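Protein BONZAI 1 (Arabidopsis thaliana, PDB 6KXT) negatively regulates cell death and defence responses and binds phospholipids in a calcium-dependent manner, the present chain being the second C2 domain of this copine. Local coordinates at residues 16-21 with 65-70; 29-34 with 58-63; 83-88 with 95-100; 109-114 with 135-140. All blocks are in the same frame, centred on the assembly; numbering follows the deposited sequence. Where two conformers were deposited one is given.

Overall arrangement
From the N terminus, strand 13-21 supplies the first half of contact 1 and the chain then runs through 29-34, the first half of contact 2. Contact 2 closes at 58-63, shortly before contact 1 closes at 65-70, so the smaller loop lies wholly within the larger. Contacts 3 and 4 follow in series and no loops cross. Contact 3 is a hairpin closed within a few residues; contact 4 sets helix 104-113 against strand 133-143. Contacts 1 and 4 share the five-stranded sheet, their centres about 10 Å apart. Contact 3 belongs to the four-stranded sheet, and contact 2 joins the loops at its end, where Asp33 N meets Asp87 OD1.

Contact 1. Residues 16-21 with 65-70; sequences IVFRCS and KPVFLS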
loop_
_atom_site.group_PDB
_atom_site.type_symbol
_atom_site.label_atom_id
_atom_site.label_comp_id
_atom_site.label_asym_id
_atom_site.label_seq_id
_atom_site.Cartn_x
_atom_site.Cartn_y
_atom_site.Cartn_z
ATOM N N ILE A 16 -9.604 3.857 0.860
ATOM C CA ILE A 16 -8.535 4.129 -0.129
ATOM C C ILE A 16 -8.679 3.209 -1.316
ATOM O O ILE A 16 -8.824 1.983 -1.148
ATOM C CB ILE A 16 -7.122 3.977 0.481
ATOM C CG1 ILE A 16 -6.996 4.790 1.773
ATOM C CG2 ILE A 16 -6.084 4.360 -0.590
ATOM C CD1 ILE A 16 -5.597 4.832 2.374
ATOM N N VAL A 17 -8.668 3.774 -2.510
ATOM C CA VAL A 17 -8.559 3.000 -3.778
ATOM C C VAL A 17 -7.121 3.210 -4.254
ATOM O O VAL A 17 -6.717 4.358 -4.565
ATOM C CB VAL A 17 -9.588 3.411 -4.841
ATOM C CG1 VAL A 17 -9.251 2.757 -6.182
ATOM C CG2 VAL A 17 -11.007 3.077 -4.398
ATOM N N PHE A 18 -6.355 2.142 -4.327
ATOM C CA PHE A 18 -4.988 2.076 -4.854
ATOM C C PHE A 18 -4.979 1.624 -6.301
ATOM O O PHE A 18 -5.781 0.790 -6.717
ATOM C CB PHE A 18 -4.151 1.087 -4.044
ATOM C CG PHE A 18 -3.858 1.504 -2.626
ATOM C CD1 PHE A 18 -2.945 2.525 -2.391
ATOM C CD2 PHE A 18 -4.402 0.842 -1.548
ATOM C CE1 PHE A 18 -2.575 2.855 -1.090
ATOM C CE2 PHE A 18 -4.023 1.171 -0.249
ATOM C CZ PHE A 18 -3.130 2.189 -0.031
ATOM N N ARG A 19 -4.049 2.209 -7.045
ATOM C CA ARG A 19 -3.822 1.867 -8.461
ATOM C C ARG A 19 -2.318 1.741 -8.661
ATOM O O ARG A 19 -1.551 2.537 -8.052
ATOM C CB ARG A 19 -4.396 2.969 -9.344
ATOM C CG ARG A 19 -3.970 2.876 -10.795
ATOM C CD ARG A 19 -4.753 3.935 -11.582
ATOM N NE ARG A 19 -4.379 5.331 -11.313
ATOM C CZ ARG A 19 -3.381 5.952 -11.911
ATOM N NH1 ARG A 19 -2.581 5.312 -12.754
ATOM N NH2 ARG A 19 -3.166 7.235 -11.669
ATOM N N CYS A 20 -1.856 0.839 -9.514
ATOM C CA CYS A 20 -0.462 0.797 -9.945
ATOM C C CYS A 20 -0.358 1.031 -11.445
ATOM O O CYS A 20 -1.320 0.672 -12.190
ATOM C CB CYS A 20 0.252 -0.493 -9.600
ATOM S SG CYS A 20 0.310 -0.797 -7.818
ATOM N N SER A 21 0.776 1.616 -11.832
ATOM C CA SER A 21 1.143 1.863 -13.241
ATOM C C SER A 21 2.400 1.063 -13.586
ATOM O O SER A 21 3.381 1.181 -12.849
ATOM C CB SER A 21 1.343 3.334 -13.444
ATOM O OG SER A 21 1.362 3.665 -14.812
ATOM N N LYS A 65 -10.329 -2.842 -5.507
ATOM C CA LYS A 65 -11.519 -2.417 -4.725
ATOM C C LYS A 65 -11.005 -1.644 -3.523
ATOM O O LYS A 65 -9.862 -1.802 -3.063
ATOM C CB LYS A 65 -12.349 -3.638 -4.333
ATOM C CG LYS A 65 -12.960 -4.403 -5.497
ATOM C CD LYS A 65 -13.693 -5.640 -5.069
ATOM C CE LYS A 65 -14.289 -6.368 -6.255
ATOM N NZ LYS A 65 -15.197 -7.448 -5.807
ATOM N N PRO A 66 -11.864 -0.784 -2.949
ATOM C CA PRO A 66 -11.446 -0.014 -1.803
ATOM C C PRO A 66 -11.036 -0.879 -0.618
ATOM O O PRO A 66 -11.577 -1.962 -0.360
ATOM C CB PRO A 66 -12.659 0.833 -1.393
ATOM C CG PRO A 66 -13.663 0.669 -2.525
ATOM C CD PRO A 66 -13.212 -0.433 -3.449
ATOM N N VAL A 67 -10.009 -0.393 0.087
ATOM C CA VAL A 67 -9.637 -0.896 1.414
ATOM C C VAL A 67 -10.023 0.130 2.477
ATOM O O VAL A 67 -10.084 1.322 2.190
ATOM C CB VAL A 67 -8.166 -1.298 1.499
ATOM C CG1 VAL A 67 -7.798 -2.336 0.430
ATOM C CG2 VAL A 67 -7.228 -0.131 1.434
ATOM N N PHE A 68 -10.294 -0.335 3.684
ATOM C CA PHE A 68 -10.704 0.519 4.816
ATOM C C PHE A 68 -9.688 0.351 5.922
ATOM O O PHE A 68 -9.392 -0.779 6.321
ATOM C CB PHE A 68 -12.078 0.086 5.331
ATOM C CG PHE A 68 -13.131 0.273 4.286
ATOM C CD1 PHE A 68 -13.370 -0.716 3.342
ATOM C CD2 PHE A 68 -13.786 1.480 4.162
ATOM C CE1 PHE A 68 -14.242 -0.503 2.289
ATOM C CE2 PHE A 68 -14.711 1.666 3.147
ATOM C CZ PHE A 68 -14.947 0.676 2.232
ATOM N N LEU A 69 -9.090 1.437 6.350
ATOM C CA LEU A 69 -8.059 1.408 7.402
ATOM C C LEU A 69 -8.475 2.294 8.576
ATOM O O LEU A 69 -8.765 3.491 8.394
ATOM C CB LEU A 69 -6.742 1.897 6.805
ATOM C CG LEU A 69 -6.100 0.963 5.796
ATOM C CD1 LEU A 69 -4.983 1.657 5.031
ATOM C CD2 LEU A 69 -5.605 -0.320 6.471
ATOM N N SER A 70 -8.462 1.717 9.748
ATOM C CA SER A 70 -8.698 2.461 11.013
ATOM C C SER A 70 -7.382 3.019 11.533
ATOM O O SER A 70 -6.279 2.541 11.187
ATOM C CB SER A 70 -9.322 1.532 12.023
ATOM O OG SER A 70 -8.344 0.622 12.522
HETATM O O HOH W 1 -7.549 -0.165 -2.860
#
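Ile16 and Val67 form an antiparallel hydrogen-bonded pair, with Ile16 N to Val67 O and Val67 N to Ile16 O both at 2.9 Å and both fairly straight. On the buried face the side chains close up. Val67 CG2, held between its own backbone N and carbonyl carbon, reaches Phe18 CE2 at 3.8 Å, approaching the ring obliquely. Ile16 CG2 covers the same ring, 3.6 Å above its plane and over its centre. Farther along, Ile16 CD1 meets Leu69 CD1 at 4.2 Å, and Leu104 of helix 104-113 touches both of these residues. The other face is looser. There Val17 CG2 lies beside Pro66 CG at 4.0 Å, the two side chains pointing the same way, while Pro66 is exposed and Lys65 turns away from the strand. The strand directions make an angle of 125°. Direct pairing lapses after Ile16 and Val67, where a water accepts from Phe18 N at 3.0 Å and donates to Ile16 O and Lys65 O; backbone bonds resume at Trp64 and Pro62. This is an antiparallel pairing of the outermost strand 67-70 with strand 13-21, interrupted by a bridging water, in one sheet of a C2 beta sandwich.

Contact 2. Residues 29-34 with 58-63; sequences FSKSDP and NDLNPI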
loop_
_atom_site.group_PDB
_atom_site.type_symbol
_atom_site.label_atom_id
_atom_site.label_comp_id
_atom_site.label_asym_id
_atom_site.label_seq_id
_atom_site.Cartn_x
_atom_site.Cartn_y
_atom_site.Cartn_z
ATOM N N PHE A 29 8.887 -14.814 -18.385
ATOM C CA PHE A 29 8.306 -14.797 -17.032
ATOM C C PHE A 29 6.810 -14.581 -17.176
ATOM O O PHE A 29 6.369 -13.726 -17.971
ATOM C CB PHE A 29 8.937 -13.738 -16.145
ATOM C CG PHE A 29 10.376 -13.995 -15.755
ATOM C CD1 PHE A 29 11.416 -13.803 -16.654
ATOM C CD2 PHE A 29 10.689 -14.356 -14.447
ATOM C CE1 PHE A 29 12.738 -14.018 -16.279
ATOM C CE2 PHE A 29 12.017 -14.567 -14.075
ATOM C CZ PHE A 29 13.035 -14.389 -14.988
ATOM N N SER A 30 6.039 -15.357 -16.438
ATOM C CA SER A 30 4.585 -15.160 -16.360
ATOM C C SER A 30 4.269 -13.737 -15.878
ATOM O O SER A 30 5.055 -13.121 -15.122
ATOM C CB SER A 30 3.930 -16.201 -15.490
ATOM O OG SER A 30 4.368 -16.040 -14.149
ATOM N N LYS A 31 3.171 -13.193 -16.365
ATOM C CA LYS A 31 2.731 -11.858 -15.935
ATOM C C LYS A 31 2.417 -11.925 -14.443
ATOM O O LYS A 31 1.874 -12.947 -13.954
ATOM C CB LYS A 31 1.513 -11.535 -16.794
ATOM C CG LYS A 31 1.086 -10.105 -16.891
ATOM C CD LYS A 31 -0.063 -9.891 -17.897
ATOM C CE LYS A 31 0.281 -10.082 -19.355
ATOM N NZ LYS A 31 -0.798 -9.509 -20.208
ATOM N N SER A 32 2.622 -10.833 -13.739
ATOM C CA SER A 32 2.188 -10.716 -12.330
ATOM C C SER A 32 0.680 -10.848 -12.169
ATOM O O SER A 32 -0.084 -10.374 -12.987
ATOM C CB SER A 32 2.666 -9.406 -11.775
ATOM O OG SER A 32 4.101 -9.344 -11.708
ATOM N N ASP A 33 0.324 -11.465 -11.049
ATOM C CA ASP A 33 -1.043 -11.467 -10.488
ATOM C C ASP A 33 -1.009 -10.664 -9.197
ATOM O O ASP A 33 -0.876 -11.223 -8.115
ATOM C CB ASP A 33 -1.513 -12.886 -10.202
ATOM C CG ASP A 33 -1.412 -13.772 -11.429
ATOM O OD1 ASP A 33 -2.019 -13.418 -12.449
ATOM O OD2 ASP A 33 -0.744 -14.858 -11.328
ATOM N N PRO A 34 -1.055 -9.316 -9.289
ATOM C CA PRO A 34 -0.725 -8.509 -8.141
ATOM C C PRO A 34 -1.861 -8.300 -7.131
ATOM O O PRO A 34 -3.021 -8.291 -7.460
ATOM C CB PRO A 34 -0.391 -7.151 -8.769
ATOM C CG PRO A 34 -1.260 -7.097 -9.985
ATOM C CD PRO A 34 -1.275 -8.528 -10.488
ATOM N N ASN A 58 -3.032 -11.300 -13.962
ATOM C CA ASN A 58 -2.412 -10.933 -15.254
ATOM C C ASN A 58 -2.549 -9.435 -15.523
ATOM O O ASN A 58 -2.844 -8.996 -16.667
ATOM C CB ASN A 58 -3.020 -11.786 -16.375
ATOM C CG ASN A 58 -2.510 -13.195 -16.265
ATOM O OD1 ASN A 58 -1.306 -13.393 -16.248
ATOM N ND2 ASN A 58 -3.448 -14.126 -16.162
ATOM N N ASP A 59 -2.446 -8.620 -14.482
ATOM C CA ASP A 59 -2.701 -7.170 -14.655
ATOM C C ASP A 59 -1.457 -6.360 -14.291
ATOM O O ASP A 59 -1.035 -6.389 -13.120
ATOM C CB ASP A 59 -3.901 -6.749 -13.814
ATOM C CG ASP A 59 -4.454 -5.375 -14.071
ATOM O OD1 ASP A 59 -3.878 -4.690 -14.920
ATOM O OD2 ASP A 59 -5.510 -5.078 -13.431
ATOM N N LEU A 60 -0.923 -5.600 -15.219
ATOM C CA LEU A 60 0.278 -4.772 -14.965
ATOM C C LEU A 60 -0.142 -3.327 -14.627
ATOM O O LEU A 60 0.747 -2.531 -14.292
ATOM C CB LEU A 60 1.218 -4.801 -16.180
ATOM C CG LEU A 60 1.658 -6.202 -16.620
ATOM C CD1 LEU A 60 2.502 -6.100 -17.891
ATOM C CD2 LEU A 60 2.467 -6.910 -15.535
ATOM N N ASN A 61 -1.430 -2.993 -14.637
ATOM C CA ASN A 61 -1.932 -1.641 -14.295
ATOM C C ASN A 61 -3.163 -1.779 -13.399
ATOM O O ASN A 61 -4.231 -1.262 -13.731
ATOM C CB ASN A 61 -2.169 -0.825 -15.549
ATOM C CG ASN A 61 -0.928 -0.724 -16.384
ATOM O OD1 ASN A 61 -0.145 0.194 -16.149
ATOM N ND2 ASN A 61 -0.748 -1.636 -17.342
ATOM N N PRO A 62 -3.068 -2.548 -12.295
ATOM C CA PRO A 62 -4.219 -2.833 -11.463
ATOM C C PRO A 62 -4.853 -1.615 -10.779
ATOM O O PRO A 62 -4.158 -0.655 -10.405
ATOM C CB PRO A 62 -3.664 -3.758 -10.369
ATOM C CG PRO A 62 -2.186 -3.367 -10.247
ATOM C CD PRO A 62 -1.849 -3.107 -11.715
ATOM N N ILE A 63 -6.181 -1.669 -10.677
ATOM C CA ILE A 63 -6.977 -0.761 -9.792
ATOM C C ILE A 63 -7.787 -1.662 -8.886
ATOM O O ILE A 63 -8.542 -2.499 -9.385
ATOM C CB ILE A 63 -7.882 0.192 -10.578
ATOM C CG1 ILE A 63 -7.124 1.064 -11.580
ATOM C CG2 ILE A 63 -8.683 1.029 -9.583
ATOM C CD1 ILE A 63 -8.002 1.767 -12.626
HETATM O O HOH W 2 1.242 -14.729 -17.985
HETATM O O HOH W 3 -0.145 -15.006 -14.230
#
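Asp33 OD1 accepts a hydrogen bond from Asn58 N at 2.8 Å through its anti lone pair, in one of the two modelled conformers of the aspartate, while Asp33 N is bonded to Asp87 OD1. Asp59 N adds a weak bond to Ser32 O, 3.3 Å long and bent to 127°. Waters serve the outer side: one accepts from Lys31 N and donates weakly to Asn58 OD1, and a second reaches both Lys31 O and the same OD1, lying 2.8 Å from Asn58 OD1. Lys31 contributes its aliphatic chain instead of its ammonium group. Its CG, anti to the backbone N (chi1 -162°), meets Leu60 CD2 at 3.7 Å, the two side chains crossing at about a right angle. Lys31 CD lies 3.2 Å from Asn58 O. Asp59 turns back on its own loop, OD1 accepting from Asn61 N in an Asx turn while OD2 is salt-bridged to Arg56. Pro34 CG touches Asp59 O at 3.2 Å and Pro62 CG at 3.9 Å; an alanine here would probably open a gap beside Pro62 and leave Asp59 O without this neighbour. Asp33 lies in a Ser-Asp-Pro sequence whose aspartate commonly binds calcium in C2 domains. Here its OD1 is engaged by a backbone amide and OD2 also has a long, weak ion pair with Lys57, so binding of a cation would probably have to compete with these partners.

Contact 3. Residues 83-88 with 95-100; sequences IECSDF and SLIGKV
Ile83 to Asp87 pair with Ser95 to Val100 as the arms of an antiparallel hairpin at one edge of the four-stranded sheet, with a classic beta bulge in the middle. At the bulge Cys85 O accepts from two amides, Ile97 N at 2.8 Å and Gly98 N at 3.2 Å, both from the same face of its carbonyl plane. Regular pairing runs on either side, from Ile83 with Val100 at one end to Asp87 with Ser95 at the other. The extra residue turns Ile97 toward the opposite arm. Its CG1 stands beside its own backbone N (chi1 -62°), and CD1 packs 3.5 Å from Asp87 N and 3.8 Å from Cys85 SG. An alanine at Ile97 would probably open a gap beside Cys85 SG and Ser32, where the CD1 methyl packs. On the other face Glu84 OE2 lies against the methylenes of Lys99, 3.4 Å from CG, and meets Leu96 CD1 at 3.6 Å; the opposite charges are close without their atoms touching. Near the turn a water donates to Asp87 OD2 at 2.7 Å and also bonds Ser95 OG, while Asp87 OD1 accepts from Asp33 N. The bulged hairpin thus places the loop that joins its two arms next to the loop bearing Asp33, consistent with the third of the loops that bind calcium in C2 domains.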
loop_
_atom_site.group_PDB
_atom_site.type_symbol
_atom_site.label_atom_id
_atom_site.label_comp_id
_atom_site.label_asym_id
_atom_site.label_seq_id
_atom_site.Cartn_x
_atom_site.Cartn_y
_atom_site.Cartn_z
ATOM N N ILE A 83 3.539 -0.544 2.423
ATOM C CA ILE A 83 2.577 -0.981 1.371
ATOM C C ILE A 83 3.396 -1.756 0.380
ATOM O O ILE A 83 4.320 -1.198 -0.190
ATOM C CB ILE A 83 1.819 0.185 0.724
ATOM C CG1 ILE A 83 1.136 1.029 1.800
ATOM C CG2 ILE A 83 0.808 -0.348 -0.275
ATOM C CD1 ILE A 83 0.869 2.461 1.388
ATOM N N GLU A 84 3.148 -3.046 0.256
ATOM C CA GLU A 84 3.923 -3.875 -0.683
ATOM C C GLU A 84 2.991 -4.482 -1.705
ATOM O O GLU A 84 1.911 -5.014 -1.376
ATOM C CB GLU A 84 4.653 -4.999 0.042
ATOM C CG GLU A 84 5.631 -4.469 1.030
ATOM C CD GLU A 84 6.839 -5.357 1.227
ATOM O OE1 GLU A 84 6.667 -6.479 1.780
ATOM O OE2 GLU A 84 7.938 -4.843 0.895
ATOM N N CYS A 85 3.428 -4.434 -2.956
ATOM C CA CYS A 85 2.760 -5.125 -4.068
ATOM C C CYS A 85 3.497 -6.472 -4.274
ATOM O O CYS A 85 4.722 -6.475 -4.339
ATOM C CB CYS A 85 2.800 -4.240 -5.299
ATOM S SG CYS A 85 1.915 -4.992 -6.690
ATOM N N SER A 86 2.731 -7.557 -4.290
ATOM C CA SER A 86 3.249 -8.933 -4.488
ATOM C C SER A 86 2.480 -9.632 -5.588
ATOM O O SER A 86 1.305 -9.312 -5.894
ATOM C CB SER A 86 3.184 -9.750 -3.237
ATOM O OG SER A 86 3.993 -9.174 -2.225
ATOM N N ASP A 87 3.203 -10.565 -6.194
ATOM C CA ASP A 87 2.699 -11.495 -7.217
ATOM C C ASP A 87 2.180 -12.771 -6.533
ATOM O O ASP A 87 2.998 -13.495 -5.954
ATOM C CB ASP A 87 3.838 -11.857 -8.159
ATOM C CG ASP A 87 3.426 -12.740 -9.317
ATOM O OD1 ASP A 87 2.236 -12.889 -9.567
ATOM O OD2 ASP A 87 4.346 -13.207 -10.020
ATOM N N PHE A 88 0.879 -13.005 -6.558
ATOM C CA PHE A 88 0.235 -14.193 -5.955
ATOM C C PHE A 88 0.633 -15.442 -6.750
ATOM O O PHE A 88 0.422 -15.517 -7.977
ATOM C CB PHE A 88 -1.288 -14.059 -5.946
ATOM C CG PHE A 88 -1.937 -15.133 -5.114
ATOM C CD1 PHE A 88 -2.117 -14.955 -3.754
ATOM C CD2 PHE A 88 -2.439 -16.278 -5.713
ATOM C CE1 PHE A 88 -2.722 -15.942 -2.982
ATOM C CE2 PHE A 88 -3.047 -17.261 -4.944
ATOM C CZ PHE A 88 -3.198 -17.081 -3.588
ATOM N N SER A 95 5.858 -13.498 -4.699
ATOM C CA SER A 95 7.106 -12.740 -4.954
ATOM C C SER A 95 6.874 -11.241 -4.853
ATOM O O SER A 95 5.793 -10.755 -5.202
ATOM C CB SER A 95 7.738 -13.085 -6.234
ATOM O OG SER A 95 6.823 -12.958 -7.303
ATOM N N LEU A 96 7.868 -10.567 -4.319
ATOM C CA LEU A 96 7.816 -9.101 -4.136
ATOM C C LEU A 96 7.926 -8.387 -5.474
ATOM O O LEU A 96 8.903 -8.622 -6.227
ATOM C CB LEU A 96 8.941 -8.674 -3.204
ATOM C CG LEU A 96 8.945 -7.199 -2.815
ATOM C CD1 LEU A 96 7.660 -6.797 -2.116
ATOM C CD2 LEU A 96 10.155 -6.930 -1.941
ATOM N N ILE A 97 6.954 -7.528 -5.740
ATOM C CA ILE A 97 6.979 -6.611 -6.901
ATOM C C ILE A 97 7.544 -5.258 -6.475
ATOM O O ILE A 97 8.362 -4.722 -7.226
ATOM C CB ILE A 97 5.580 -6.532 -7.536
ATOM C CG1 ILE A 97 5.074 -7.892 -8.096
ATOM C CG2 ILE A 97 5.555 -5.407 -8.556
ATOM C CD1 ILE A 97 3.599 -7.901 -8.473
ATOM N N GLY A 98 7.154 -4.717 -5.321
ATOM C CA GLY A 98 7.673 -3.395 -4.927
ATOM C C GLY A 98 7.140 -2.983 -3.570
ATOM O O GLY A 98 6.120 -3.515 -3.139
ATOM N N LYS A 99 7.872 -2.072 -2.934
ATOM C CA LYS A 99 7.576 -1.572 -1.587
ATOM C C LYS A 99 7.498 -0.052 -1.623
ATOM O O LYS A 99 8.287 0.647 -2.297
ATOM C CB LYS A 99 8.770 -1.965 -0.696
ATOM C CG LYS A 99 8.672 -1.552 0.737
ATOM C CD LYS A 99 9.861 -2.081 1.514
ATOM C CE LYS A 99 9.586 -1.847 2.981
ATOM N NZ LYS A 99 10.763 -2.194 3.780
ATOM N N VAL A 100 6.585 0.455 -0.810
ATOM C CA VAL A 100 6.451 1.886 -0.433
ATOM C C VAL A 100 6.336 1.989 1.097
ATOM O O VAL A 100 5.792 1.067 1.711
ATOM C CB VAL A 100 5.209 2.421 -1.180
ATOM C CG1 VAL A 100 4.593 3.648 -0.545
ATOM C CG2 VAL A 100 5.541 2.603 -2.674
HETATM O O HOH W 4 6.175 -14.903 -9.006
#

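Contact 4. Residues 109-114 with 135-140; sequences KLHLAG and LFVDKF
His111, Val137 and Leu110 carry this contact between the last turns of helix 104-113 and strand 133-143. His111 reaches across with CG anti to its backbone N (chi1 174°), and its ND1 donates to Val137 O at 2.9 Å. The oxygen lies at the ring edge, almost in the ring plane, whereas seen from the carbonyl the donor stands well above its plane. Asp138 O also approaches this edge, 3.3 Å from CE1. One face of the imidazole lies over the backbone that follows: Phe140 N is 4.1 Å from the plane, over the ring centre, and Phe140 CB touches CD2 at 4.0 Å. The ring therefore has its edge toward two carbonyls, one of them hydrogen-bonded, and its face on the next strand residues, which should limit its rotation.

Val137 packs against the helix. Its CG1 meets His111 CB at 3.8 Å, while CG2 reaches Leu110 CB at 4.2 Å; Leu107 and Ile16 also touch this valine. Leu110 continues the apolar seam to Ile117. A water accepts from Val137 N at 2.8 Å and donates weakly to Leu110 O, so both backbone polar groups of Val137 find partners on the helix side. At Asp138 the chain turns a corner, with a classic bulge opposite Val17; the aspartate side chain leaves the contact, and its OD1 is salt-bridged to Arg19. The histidine bond places a proton on ND1 but does not settle NE2 or the charge of the ring, although the carbonyls at its edge would, if anything, probably favour protonation.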
loop_
_atom_site.group_PDB
_atom_site.type_symbol
_atom_site.label_atom_id
_atom_site.label_comp_id
_atom_site.label_asym_id
_atom_site.label_seq_id
_atom_site.Cartn_x
_atom_site.Cartn_y
_atom_site.Cartn_z
ATOM N N LYS A 109 -1.841 13.186 0.592
ATOM C CA LYS A 109 -1.116 14.220 -0.188
ATOM C C LYS A 109 -0.899 13.713 -1.623
ATOM O O LYS A 109 -1.083 14.505 -2.574
ATOM C CB LYS A 109 0.155 14.608 0.547
ATOM C CG LYS A 109 -0.068 15.393 1.833
ATOM C CD LYS A 109 1.229 15.492 2.575
ATOM C CE LYS A 109 1.123 16.297 3.845
ATOM N NZ LYS A 109 0.378 15.599 4.914
ATOM N N LEU A 110 -0.554 12.447 -1.816
ATOM C CA LEU A 110 -0.389 11.923 -3.192
ATOM C C LEU A 110 -1.724 12.051 -3.915
ATOM O O LEU A 110 -1.759 12.478 -5.104
ATOM C CB LEU A 110 0.004 10.439 -3.178
ATOM C CG LEU A 110 1.393 10.130 -2.666
ATOM C CD1 LEU A 110 1.533 8.641 -2.431
ATOM C CD2 LEU A 110 2.461 10.630 -3.617
ATOM N N HIS A 111 -2.814 11.699 -3.272
ATOM C CA HIS A 111 -4.145 11.825 -3.880
ATOM C C HIS A 111 -4.419 13.293 -4.253
ATOM O O HIS A 111 -4.878 13.579 -5.367
ATOM C CB HIS A 111 -5.151 11.282 -2.909
ATOM C CG HIS A 111 -6.528 11.500 -3.394
ATOM N ND1 HIS A 111 -7.074 10.930 -4.525
ATOM C CD2 HIS A 111 -7.461 12.352 -2.908
ATOM C CE1 HIS A 111 -8.310 11.424 -4.681
ATOM N NE2 HIS A 111 -8.551 12.279 -3.706
ATOM N N LEU A 112 -4.250 14.213 -3.313
ATOM C CA LEU A 112 -4.544 15.644 -3.557
ATOM C C LEU A 112 -3.723 16.205 -4.695
ATOM O O LEU A 112 -4.277 17.019 -5.491
ATOM C CB LEU A 112 -4.309 16.474 -2.279
ATOM C CG LEU A 112 -5.295 16.177 -1.144
ATOM C CD1 LEU A 112 -4.851 16.866 0.147
ATOM C CD2 LEU A 112 -6.711 16.580 -1.508
ATOM N N ALA A 113 -2.462 15.797 -4.834
ATOM C CA ALA A 113 -1.525 16.341 -5.831
ATOM C C ALA A 113 -1.650 15.589 -7.160
ATOM O O ALA A 113 -1.093 16.042 -8.137
ATOM C CB ALA A 113 -0.118 16.258 -5.323
ATOM N N GLY A 114 -2.334 14.468 -7.188
ATOM C CA GLY A 114 -2.401 13.613 -8.385
ATOM C C GLY A 114 -1.047 13.066 -8.783
ATOM O O GLY A 114 -0.666 13.115 -10.004
ATOM N N LEU A 135 2.790 3.578 -7.589
ATOM C CA LEU A 135 1.557 3.446 -6.820
ATOM C C LEU A 135 0.885 4.817 -6.795
ATOM O O LEU A 135 1.539 5.846 -6.550
ATOM C CB LEU A 135 1.852 3.012 -5.374
ATOM C CG LEU A 135 0.658 2.846 -4.440
ATOM C CD1 LEU A 135 -0.176 1.658 -4.800
ATOM C CD2 LEU A 135 1.124 2.707 -2.994
ATOM N N PHE A 136 -0.393 4.842 -7.042
ATOM C CA PHE A 136 -1.255 6.024 -7.009
ATOM C C PHE A 136 -2.397 5.809 -6.040
ATOM O O PHE A 136 -2.841 4.650 -5.788
ATOM C CB PHE A 136 -1.795 6.350 -8.396
ATOM C CG PHE A 136 -0.762 6.822 -9.378
ATOM C CD1 PHE A 136 -0.011 5.944 -10.116
ATOM C CD2 PHE A 136 -0.603 8.195 -9.602
ATOM C CE1 PHE A 136 0.972 6.413 -10.995
ATOM C CE2 PHE A 136 0.350 8.647 -10.495
ATOM C CZ PHE A 136 1.126 7.765 -11.183
ATOM N N VAL A 137 -2.937 6.908 -5.514
ATOM C CA VAL A 137 -4.052 6.904 -4.544
ATOM C C VAL A 137 -5.238 7.538 -5.287
ATOM O O VAL A 137 -5.277 8.778 -5.428
ATOM C CB VAL A 137 -3.679 7.632 -3.251
ATOM C CG1 VAL A 137 -4.866 7.588 -2.288
ATOM C CG2 VAL A 137 -2.440 7.008 -2.654
ATOM N N ASP A 138 -6.089 6.704 -5.873
ATOM C CA ASP A 138 -7.192 7.186 -6.751
ATOM C C ASP A 138 -8.290 7.791 -5.899
ATOM O O ASP A 138 -9.018 8.660 -6.360
ATOM C CB ASP A 138 -7.799 6.057 -7.586
ATOM C CG ASP A 138 -7.112 5.784 -8.910
ATOM O OD1 ASP A 138 -6.048 6.405 -9.175
ATOM O OD2 ASP A 138 -7.675 4.940 -9.652
ATOM N N LYS A 139 -8.501 7.266 -4.698
ATOM C CA LYS A 139 -9.544 7.778 -3.785
ATOM C C LYS A 139 -9.013 7.718 -2.359
ATOM O O LYS A 139 -8.301 6.752 -1.993
ATOM C CB LYS A 139 -10.809 6.930 -3.842
ATOM C CG LYS A 139 -11.911 7.352 -2.886
ATOM C CD LYS A 139 -13.135 6.501 -2.997
ATOM C CE LYS A 139 -14.357 7.148 -2.367
ATOM N NZ LYS A 139 -15.553 6.317 -2.586
ATOM N N PHE A 140 -9.360 8.718 -1.556
ATOM C CA PHE A 140 -8.942 8.832 -0.144
ATOM C C PHE A 140 -10.089 9.562 0.574
ATOM O O PHE A 140 -10.217 10.782 0.335
ATOM C CB PHE A 140 -7.637 9.585 0.030
ATOM C CG PHE A 140 -7.070 9.542 1.428
ATOM C CD1 PHE A 140 -7.575 10.375 2.421
ATOM C CD2 PHE A 140 -6.005 8.719 1.762
ATOM C CE1 PHE A 140 -7.029 10.335 3.705
ATOM C CE2 PHE A 140 -5.466 8.706 3.044
ATOM C CZ PHE A 140 -6.018 9.503 4.018
HETATM O O HOH W 5 -1.932 9.434 -6.283
#